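Local coordinates for putative succinylglutamate desuccinylase / aspartoacylase (Shewanella amazonensis, PDB 3FMC), which probably acts as a zinc-dependent hydrolase of the succinylglutamate desuccinylase/aspartoacylase family, with its natural substrate not established, at residues 138-142 with 156-160; 197-201 with 362-368; 301-305 with 346-352. All coordinates share one frame; numbering follows the deposited sequence.

Three contacts illustrate how one chain can be tied together at short and long range. Following the chain from the N terminus, contact 1 comes first: it closes a short loop, with 13 residues between its segments, and pairs helix 123-142 with helix 150-163. Contact 2 opens later, at strand 198-202, and closes only at the C terminus, 160 residues on. Contact 3, between 301-305 and 346-352, opens and closes within that span and joins strand 299-303 to its sheet neighbour 351-352 and to the end of strand 341-346. Contact 1 lies on the opposite side of the chain's centre from both others; the centres of contacts 2 and 3 are about 23 Å apart.

Contact 1: 138-142 with 156-160; sequences CARRL and VTLQS
C138 and S160 stand where the two helical segments draw together, their CA atoms 6.0 Å apart. Segments 138-142 and 156-160 run nearly antiparallel, at 162° between their directions, and their axes approach to 9.9 Å, so that side chains rather than backbones fill most of the interval. V156 and C138 are at the heart of the contact. CG1 of V156 lies anti to the backbone N (chi1 174°), a setting that sends this methyl across to the opposing helix, where it settles between residues one turn apart: C138 CB lies 3.7 Å from V156 CG1, and L142 CG lies 3.9 Å from the same methyl. C138 O comes within 3.6 Å of V156 CG1 while accepting the helical hydrogen bond from L142 N. L142 lies alongside V156, head to tail, bringing its CD2 to 4.0 Å from V156 CB. The other leucine branch, CD1, rests 3.9 Å from T157 OG1, a hydroxyl already engaged by R153 O. At the other end, C138 SG lies beside the aliphatic part of Q159, 4.3 Å from Q159 CG. The amide of Q159 is occupied by L105 N and H163, and R141 NE is bonded to H152. Helix 150-163 also meets strands 4-13 and 36-40, through T157 on V9 and V11 and L158 on Y37 and Q39. This antiparallel helical hairpin is thus a worked example of apolar packing: methyl, methylene and sulfur surfaces hold the pair by van der Waals contact, while the polar ends of R141, T157 and Q159 find partners beyond the two segments.

Contact 2: 197-201 with 362-368; sequences PYTLL and MTKVFEL
L200 and the selenomethionine M362 meet where a methyl bump bears on a branched carbon. The terminal methyl CE of M362 presses on the branch point of L200, on the side carrying the CG hydrogen, 3.4 Å from L200 CG and tighter than usual for two carbons; L200 CD1 and L200 CD2 are each 3.8 Å from M362 CE. The M362 chain gets this far because it is stretched beyond CG, with chi2 -174° and chi3 -176°. On its other flank M362 CE abuts Y198 CB at 3.8 Å, so the methyl is wedged between two residues two apart on the strand. The selenium lies 5.3 Å from the centroid of the Y198 ring and 63° off its normal, an oblique Met-aromatic contact. An alanine here in place of L200 would take away the branched CG on which the methyl rests and is likely to leave M362 CE facing a gap and freer to turn.

T199 and L201 alternate with these residues and meet the very end of the chain. L201 CD1 touches two neighbours that lie to one side of it, F366 CZ at 4.1 Å and L368 CD2 at 4.2 Å, the two leucine side chains lying alongside and pointing opposite ways. The second branch of L368 crosses T199, with L368 CD1 4.0 Å from T199 CB. The terminal carboxylate of L368 is held by a salt bridge to R188.

Strand 366-367 pairs antiparallel with 283-286, which in turn pairs in parallel with 198-202. The tail thus packs on strand 198-202 of the catalytic region, whose alpha/beta fold is probably that of the zinc carboxypeptidase-like enzymes.

Contact 3: 301-305 with 346-352; sequences VEYLG and HFASASV
Y303 presents its ring to two partners, H346 on one face and V301 on the other. The imidazole forms an offset stack with the phenol, the planes only 4° apart and the centroids of the Y303 and H346 rings separated by 3.8 Å. H346 ND1 sits over the centre of the tyrosine ring, while Y303 CG in turn overlies the imidazole. The stack continues along the side chain, since Y303 CB lies 4.0 Å from the centroid of the H346 ring in a CH-pi contact. On the opposite face V301 CG1 rests 3.5 Å above the plane of the Y303 ring, over its centre, so the phenol is gripped between histidine and valine.

Hydrogen bonds at the edges would hold the rotation of both rings. Y303 OH donates to S349 O at 2.7 Å, nearly in line with the carbonyl bond (168° at the oxygen), and also meets the edge of the F347 ring in its plane. A chi1 of 73° turns the H346 imidazole over the phenol and lets H346 ND1 donate to F347 O at 2.7 Å; the acceptor is in the imidazole plane, though the donor stands above the carbonyl plane.

Beyond the rings, V301 N gives a hydrogen bond of 2.7 Å to A350 O, and the V301 and V352 side chains meet at about a right angle, CG2 to CG2 3.7 Å. S349 OG accepts from S351 N at 3.2 Å, an ST turn, and bonds E247 and K83 of the third subunit as well. Y359 extends the cluster, its ring meeting H346 and its hydroxyl bonding G305 O. The general lesson is of a loop held by a stacked tyrosine, a backbone hydrogen bond and contacts to a neighbouring subunit: the ST turn leads into strand 351-352, an outermost strand within this chain of a four-stranded antiparallel sheet.

Contact 1: 138-142 with 156-160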
loop_
_atom_site.group_PDB
_atom_site.type_symbol
_atom_site.label_atom_id
_atom_site.label_comp_id
_atom_site.label_asym_id
_atom_site.label_seq_id
_atom_site.Cartn_x
_atom_site.Cartn_y
_atom_site.Cartn_z
ATOM N N CYS C 138 -20.733 5.307 -25.608
ATOM C CA CYS C 138 -19.540 4.734 -24.977
ATOM C C CYS C 138 -18.312 5.037 -25.868
ATOM O O CYS C 138 -17.256 5.410 -25.371
ATOM C CB CYS C 138 -19.670 3.221 -24.801
ATOM S SG CYS C 138 -20.864 2.736 -23.511
ATOM N N ALA C 139 -18.455 4.815 -27.177
ATOM C CA ALA C 139 -17.396 5.092 -28.139
ATOM C C ALA C 139 -17.029 6.565 -28.094
ATOM O O ALA C 139 -15.865 6.914 -28.107
ATOM C CB ALA C 139 -17.833 4.679 -29.551
ATOM N N ARG C 140 -18.023 7.439 -28.055
ATOM C CA ARG C 140 -17.784 8.860 -28.024
ATOM C C ARG C 140 -16.999 9.248 -26.762
ATOM O O ARG C 140 -16.101 10.092 -26.794
ATOM C CB ARG C 140 -19.135 9.597 -28.087
ATOM C CG ARG C 140 -19.021 11.118 -27.975
ATOM C CD ARG C 140 -20.339 11.850 -28.278
ATOM N NE ARG C 140 -21.274 11.862 -27.152
ATOM C CZ ARG C 140 -21.161 12.656 -26.091
ATOM N NH1 ARG C 140 -20.132 13.496 -25.965
ATOM N NH2 ARG C 140 -22.074 12.597 -25.131
ATOM N N ARG C 141 -17.350 8.628 -25.647
ATOM C CA ARG C 141 -16.686 8.893 -24.379
ATOM C C ARG C 141 -15.183 8.588 -24.406
ATOM O O ARG C 141 -14.377 9.326 -23.846
ATOM C CB ARG C 141 -17.321 8.016 -23.287
ATOM C CG ARG C 141 -16.917 8.411 -21.910
ATOM C CD ARG C 141 -17.571 9.720 -21.526
ATOM N NE ARG C 141 -17.346 9.935 -20.127
ATOM C CZ ARG C 141 -17.888 10.875 -19.389
ATOM N NH1 ARG C 141 -18.696 11.788 -19.918
ATOM N NH2 ARG C 141 -17.565 10.927 -18.115
ATOM N N LEU C 142 -14.818 7.457 -25.003
ATOM C CA LEU C 142 -13.431 7.049 -25.108
ATOM C C LEU C 142 -12.634 7.829 -26.142
ATOM O O LEU C 142 -11.402 7.753 -26.142
ATOM C CB LEU C 142 -13.317 5.562 -25.425
ATOM C CG LEU C 142 -13.878 4.617 -24.351
ATOM C CD1 LEU C 142 -13.591 3.170 -24.690
ATOM C CD2 LEU C 142 -13.293 4.945 -22.970
ATOM N N VAL C 156 -15.971 1.562 -19.250
ATOM C CA VAL C 156 -16.686 1.919 -20.466
ATOM C C VAL C 156 -16.518 0.813 -21.533
ATOM O O VAL C 156 -17.467 0.513 -22.253
ATOM C CB VAL C 156 -16.331 3.361 -20.970
ATOM C CG1 VAL C 156 -16.989 3.630 -22.299
ATOM C CG2 VAL C 156 -16.733 4.416 -19.939
ATOM N N THR C 157 -15.357 0.148 -21.565
ATOM C CA THR C 157 -15.120 -0.977 -22.497
ATOM C C THR C 157 -16.027 -2.166 -22.125
ATOM O O THR C 157 -16.696 -2.757 -23.006
ATOM C CB THR C 157 -13.623 -1.375 -22.554
ATOM O OG1 THR C 157 -12.856 -0.209 -22.939
ATOM C CG2 THR C 157 -13.372 -2.568 -23.476
ATOM N N LEU C 158 -16.087 -2.491 -20.824
ATOM C CA LEU C 158 -17.004 -3.542 -20.336
ATOM C C LEU C 158 -18.451 -3.193 -20.623
ATOM O O LEU C 158 -19.220 -4.031 -21.092
ATOM C CB LEU C 158 -16.830 -3.722 -18.822
ATOM C CG LEU C 158 -15.456 -4.261 -18.370
ATOM C CD1 LEU C 158 -15.276 -4.214 -16.856
ATOM C CD2 LEU C 158 -15.257 -5.653 -18.882
ATOM N N GLN C 159 -18.790 -1.931 -20.385
ATOM C CA GLN C 159 -20.144 -1.414 -20.527
ATOM C C GLN C 159 -20.648 -1.515 -21.935
ATOM O O GLN C 159 -21.799 -1.870 -22.167
ATOM C CB GLN C 159 -20.209 0.011 -20.006
ATOM C CG GLN C 159 -21.647 0.574 -19.879
ATOM C CD GLN C 159 -21.681 1.902 -19.217
ATOM O OE1 GLN C 159 -20.814 2.217 -18.383
ATOM N NE2 GLN C 159 -22.716 2.705 -19.526
ATOM N N SER C 160 -19.801 -1.160 -22.894
ATOM C CA SER C 160 -20.190 -1.219 -24.293
ATOM C C SER C 160 -20.547 -2.657 -24.666
ATOM O O SER C 160 -21.508 -2.877 -25.426
ATOM C CB SER C 160 -19.082 -0.685 -25.196
ATOM O OG SER C 160 -19.442 -0.906 -26.544
#

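Contact 2: 197-201 with 362-368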
loop_
_atom_site.group_PDB
_atom_site.type_symbol
_atom_site.label_atom_id
_atom_site.label_comp_id
_atom_site.label_asym_id
_atom_site.label_seq_id
_atom_site.Cartn_x
_atom_site.Cartn_y
_atom_site.Cartn_z
ATOM N N PRO C 197 -30.076 -16.725 -0.958
ATOM C CA PRO C 197 -31.040 -16.527 0.139
ATOM C C PRO C 197 -31.455 -15.084 0.411
ATOM O O PRO C 197 -32.544 -14.858 0.899
ATOM C CB PRO C 197 -30.320 -17.178 1.340
ATOM C CG PRO C 197 -28.863 -17.052 1.060
ATOM C CD PRO C 197 -28.756 -17.161 -0.467
ATOM N N TYR C 198 -30.606 -14.099 0.080
ATOM C CA TYR C 198 -30.883 -12.691 0.420
ATOM C C TYR C 198 -30.730 -11.759 -0.753
ATOM O O TYR C 198 -29.687 -11.742 -1.418
ATOM C CB TYR C 198 -29.974 -12.276 1.594
ATOM C CG TYR C 198 -30.323 -13.029 2.876
ATOM C CD1 TYR C 198 -31.475 -12.694 3.591
ATOM C CD2 TYR C 198 -29.586 -14.104 3.314
ATOM C CE1 TYR C 198 -31.850 -13.397 4.716
ATOM C CE2 TYR C 198 -29.952 -14.793 4.478
ATOM C CZ TYR C 198 -31.096 -14.427 5.152
ATOM O OH TYR C 198 -31.499 -15.078 6.314
ATOM N N THR C 199 -31.761 -10.967 -1.010
ATOM C CA THR C 199 -31.768 -10.071 -2.153
ATOM C C THR C 199 -32.054 -8.611 -1.738
ATOM O O THR C 199 -32.955 -8.338 -0.960
ATOM C CB THR C 199 -32.822 -10.510 -3.212
ATOM O OG1 THR C 199 -32.584 -11.913 -3.658
ATOM C CG2 THR C 199 -32.845 -9.529 -4.381
ATOM N N LEU C 200 -31.263 -7.694 -2.286
ATOM C CA LEU C 200 -31.455 -6.252 -2.138
ATOM C C LEU C 200 -32.172 -5.771 -3.387
ATOM O O LEU C 200 -31.671 -5.951 -4.509
ATOM C CB LEU C 200 -30.106 -5.521 -2.010
ATOM C CG LEU C 200 -29.372 -5.795 -0.698
ATOM C CD1 LEU C 200 -27.909 -5.531 -0.708
ATOM C CD2 LEU C 200 -30.078 -5.012 0.423
ATOM N N LEU C 201 -33.374 -5.228 -3.207
ATOM C CA LEU C 201 -34.166 -4.638 -4.292
ATOM C C LEU C 201 -33.772 -3.180 -4.440
ATOM O O LEU C 201 -33.887 -2.370 -3.496
ATOM C CB LEU C 201 -35.668 -4.814 -4.014
ATOM C CG LEU C 201 -36.193 -6.252 -3.905
ATOM C CD1 LEU C 201 -37.632 -6.293 -3.403
ATOM C CD2 LEU C 201 -36.061 -6.980 -5.242
HETATM N N MSE C 362 -28.991 -6.322 6.536
HETATM C CA MSE C 362 -30.312 -6.057 5.968
HETATM C C MSE C 362 -31.296 -5.980 7.122
HETATM O O MSE C 362 -31.275 -6.841 8.017
HETATM C CB MSE C 362 -30.762 -7.194 5.026
HETATM C CG MSE C 362 -29.891 -7.295 3.845
HETATM SE SE MSE C 362 -30.611 -8.614 2.568
HETATM C CE MSE C 362 -29.181 -8.579 1.259
ATOM N N THR C 363 -32.083 -4.925 7.136
ATOM C CA THR C 363 -33.111 -4.728 8.122
ATOM C C THR C 363 -34.466 -4.689 7.372
ATOM O O THR C 363 -34.532 -4.539 6.120
ATOM C CB THR C 363 -32.912 -3.408 8.908
ATOM O OG1 THR C 363 -33.109 -2.285 8.038
ATOM C CG2 THR C 363 -31.515 -3.382 9.540
ATOM N N LYS C 364 -35.551 -4.817 8.143
ATOM C CA LYS C 364 -36.922 -4.778 7.557
ATOM C C LYS C 364 -37.015 -5.816 6.408
ATOM O O LYS C 364 -37.574 -5.572 5.330
ATOM C CB LYS C 364 -37.284 -3.375 7.128
ATOM C CG LYS C 364 -37.259 -2.388 8.340
ATOM C CD LYS C 364 -37.353 -0.965 7.843
ATOM C CE LYS C 364 -37.572 0.048 8.973
ATOM N NZ LYS C 364 -36.803 -0.363 10.154
ATOM N N VAL C 365 -36.511 -6.991 6.719
ATOM C CA VAL C 365 -36.448 -8.103 5.782
ATOM C C VAL C 365 -37.785 -8.821 5.670
ATOM O O VAL C 365 -38.511 -8.973 6.661
ATOM C CB VAL C 365 -35.339 -9.078 6.216
ATOM C CG1 VAL C 365 -35.365 -10.348 5.370
ATOM C CG2 VAL C 365 -33.945 -8.364 6.156
ATOM N N PHE C 366 -38.126 -9.258 4.462
ATOM C CA PHE C 366 -39.342 -10.022 4.273
ATOM C C PHE C 366 -39.121 -11.146 3.306
ATOM O O PHE C 366 -38.177 -11.127 2.519
ATOM C CB PHE C 366 -40.425 -9.105 3.763
ATOM C CG PHE C 366 -40.065 -8.400 2.532
ATOM C CD1 PHE C 366 -40.438 -8.909 1.278
ATOM C CD2 PHE C 366 -39.421 -7.150 2.582
ATOM C CE1 PHE C 366 -40.132 -8.185 0.108
ATOM C CE2 PHE C 366 -39.097 -6.436 1.397
ATOM C CZ PHE C 366 -39.469 -6.968 0.169
ATOM N N GLU C 367 -39.976 -12.160 3.371
ATOM C CA GLU C 367 -39.859 -13.284 2.445
ATOM C C GLU C 367 -40.340 -12.829 1.059
ATOM O O GLU C 367 -41.361 -12.133 0.909
ATOM C CB GLU C 367 -40.622 -14.515 2.948
ATOM C CG GLU C 367 -40.515 -15.678 1.997
ATOM C CD GLU C 367 -41.017 -16.974 2.612
ATOM O OE1 GLU C 367 -41.706 -16.909 3.664
ATOM O OE2 GLU C 367 -40.680 -18.040 2.065
ATOM N N LEU C 368 -39.568 -13.161 0.036
ATOM C CA LEU C 368 -39.931 -12.722 -1.314
ATOM C C LEU C 368 -41.019 -13.639 -1.837
ATOM O O LEU C 368 -41.018 -14.814 -1.514
ATOM C CB LEU C 368 -38.725 -12.731 -2.264
ATOM C CG LEU C 368 -37.657 -11.642 -2.029
ATOM C CD1 LEU C 368 -36.519 -11.913 -3.000
ATOM C CD2 LEU C 368 -38.192 -10.222 -2.156
ATOM O OXT LEU C 368 -41.875 -13.212 -2.592
#

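Contact 3: 301-305 with 346-352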
loop_
_atom_site.group_PDB
_atom_site.type_symbol
_atom_site.label_atom_id
_atom_site.label_comp_id
_atom_site.label_asym_id
_atom_site.label_seq_id
_atom_site.Cartn_x
_atom_site.Cartn_y
_atom_site.Cartn_z
ATOM N N VAL C 301 -11.371 -7.474 17.349
ATOM C CA VAL C 301 -12.704 -8.018 17.220
ATOM C C VAL C 301 -12.810 -9.506 17.004
ATOM O O VAL C 301 -12.122 -10.087 16.149
ATOM C CB VAL C 301 -13.365 -7.311 15.972
ATOM C CG1 VAL C 301 -14.795 -7.769 15.765
ATOM C CG2 VAL C 301 -13.302 -5.759 16.125
ATOM N N GLU C 302 -13.689 -10.105 17.800
ATOM C CA GLU C 302 -14.104 -11.494 17.626
ATOM C C GLU C 302 -15.521 -11.388 17.057
ATOM O O GLU C 302 -16.414 -10.856 17.708
ATOM C CB GLU C 302 -14.084 -12.239 18.958
ATOM C CG GLU C 302 -14.513 -13.672 18.858
ATOM C CD GLU C 302 -14.430 -14.394 20.208
ATOM O OE1 GLU C 302 -14.915 -13.843 21.234
ATOM O OE2 GLU C 302 -13.901 -15.500 20.198
ATOM N N TYR C 303 -15.739 -11.864 15.839
ATOM C CA TYR C 303 -17.038 -11.698 15.159
ATOM C C TYR C 303 -17.985 -12.763 15.702
ATOM O O TYR C 303 -17.677 -13.944 15.629
ATOM C CB TYR C 303 -16.884 -11.830 13.604
ATOM C CG TYR C 303 -16.102 -10.657 13.076
ATOM C CD1 TYR C 303 -16.734 -9.451 12.808
ATOM C CD2 TYR C 303 -14.729 -10.716 12.942
ATOM C CE1 TYR C 303 -16.019 -8.337 12.376
ATOM C CE2 TYR C 303 -13.988 -9.598 12.514
ATOM C CZ TYR C 303 -14.648 -8.418 12.238
ATOM O OH TYR C 303 -13.931 -7.295 11.875
ATOM N N LEU C 304 -19.120 -12.335 16.237
ATOM C CA LEU C 304 -20.130 -13.292 16.769
ATOM C C LEU C 304 -21.317 -13.466 15.839
ATOM O O LEU C 304 -21.850 -14.563 15.718
ATOM C CB LEU C 304 -20.596 -12.830 18.142
ATOM C CG LEU C 304 -19.508 -12.603 19.193
ATOM C CD1 LEU C 304 -20.066 -11.956 20.466
ATOM C CD2 LEU C 304 -18.736 -13.867 19.490
ATOM N N GLY C 305 -21.746 -12.407 15.185
ATOM C CA GLY C 305 -22.897 -12.452 14.258
ATOM C C GLY C 305 -22.450 -13.186 13.020
ATOM O O GLY C 305 -21.526 -12.744 12.340
ATOM N N HIS C 346 -19.137 -8.947 6.970
ATOM C CA HIS C 346 -18.360 -8.243 7.963
ATOM C C HIS C 346 -16.922 -8.034 7.478
ATOM O O HIS C 346 -16.421 -8.693 6.553
ATOM C CB HIS C 346 -18.441 -8.913 9.364
ATOM C CG HIS C 346 -17.693 -10.211 9.515
ATOM N ND1 HIS C 346 -16.312 -10.309 9.430
ATOM C CD2 HIS C 346 -18.135 -11.451 9.846
ATOM C CE1 HIS C 346 -15.949 -11.555 9.669
ATOM N NE2 HIS C 346 -17.029 -12.266 9.956
ATOM N N PHE C 347 -16.248 -7.151 8.201
ATOM C CA PHE C 347 -14.885 -6.738 7.902
ATOM C C PHE C 347 -13.984 -7.940 7.928
ATOM O O PHE C 347 -14.100 -8.818 8.807
ATOM C CB PHE C 347 -14.479 -5.667 8.914
ATOM C CG PHE C 347 -13.196 -4.944 8.583
ATOM C CD1 PHE C 347 -13.080 -4.200 7.428
ATOM C CD2 PHE C 347 -12.171 -4.895 9.530
ATOM C CE1 PHE C 347 -11.920 -3.465 7.180
ATOM C CE2 PHE C 347 -11.018 -4.180 9.282
ATOM C CZ PHE C 347 -10.898 -3.478 8.103
ATOM N N ALA C 348 -13.017 -7.956 7.004
ATOM C CA ALA C 348 -12.113 -9.103 6.822
ATOM C C ALA C 348 -10.921 -9.180 7.745
ATOM O O ALA C 348 -10.157 -10.146 7.685
ATOM C CB ALA C 348 -11.642 -9.138 5.353
ATOM N N SER C 349 -10.741 -8.168 8.595
ATOM C CA SER C 349 -9.625 -8.090 9.514
ATOM C C SER C 349 -10.189 -7.998 10.957
ATOM O O SER C 349 -11.345 -7.617 11.161
ATOM C CB SER C 349 -8.782 -6.850 9.184
ATOM O OG SER C 349 -7.980 -6.491 10.277
ATOM N N ALA C 350 -9.386 -8.421 11.932
ATOM C CA ALA C 350 -9.793 -8.442 13.336
ATOM C C ALA C 350 -9.436 -7.153 14.079
ATOM O O ALA C 350 -9.700 -7.030 15.281
ATOM C CB ALA C 350 -9.159 -9.653 14.044
ATOM N N SER C 351 -8.790 -6.207 13.411
ATOM C CA SER C 351 -8.376 -4.986 14.099
ATOM C C SER C 351 -8.985 -3.788 13.399
ATOM O O SER C 351 -8.863 -3.600 12.183
ATOM C CB SER C 351 -6.861 -4.918 14.192
ATOM O OG SER C 351 -6.290 -5.029 12.934
ATOM N N VAL C 352 -9.720 -3.016 14.184
ATOM C CA VAL C 352 -10.449 -1.886 13.692
ATOM C C VAL C 352 -10.121 -0.585 14.440
ATOM O O VAL C 352 -9.772 -0.592 15.616
ATOM C CB VAL C 352 -12.001 -2.129 13.750
ATOM C CG1 VAL C 352 -12.370 -3.356 12.913
ATOM C CG2 VAL C 352 -12.578 -2.266 15.210
#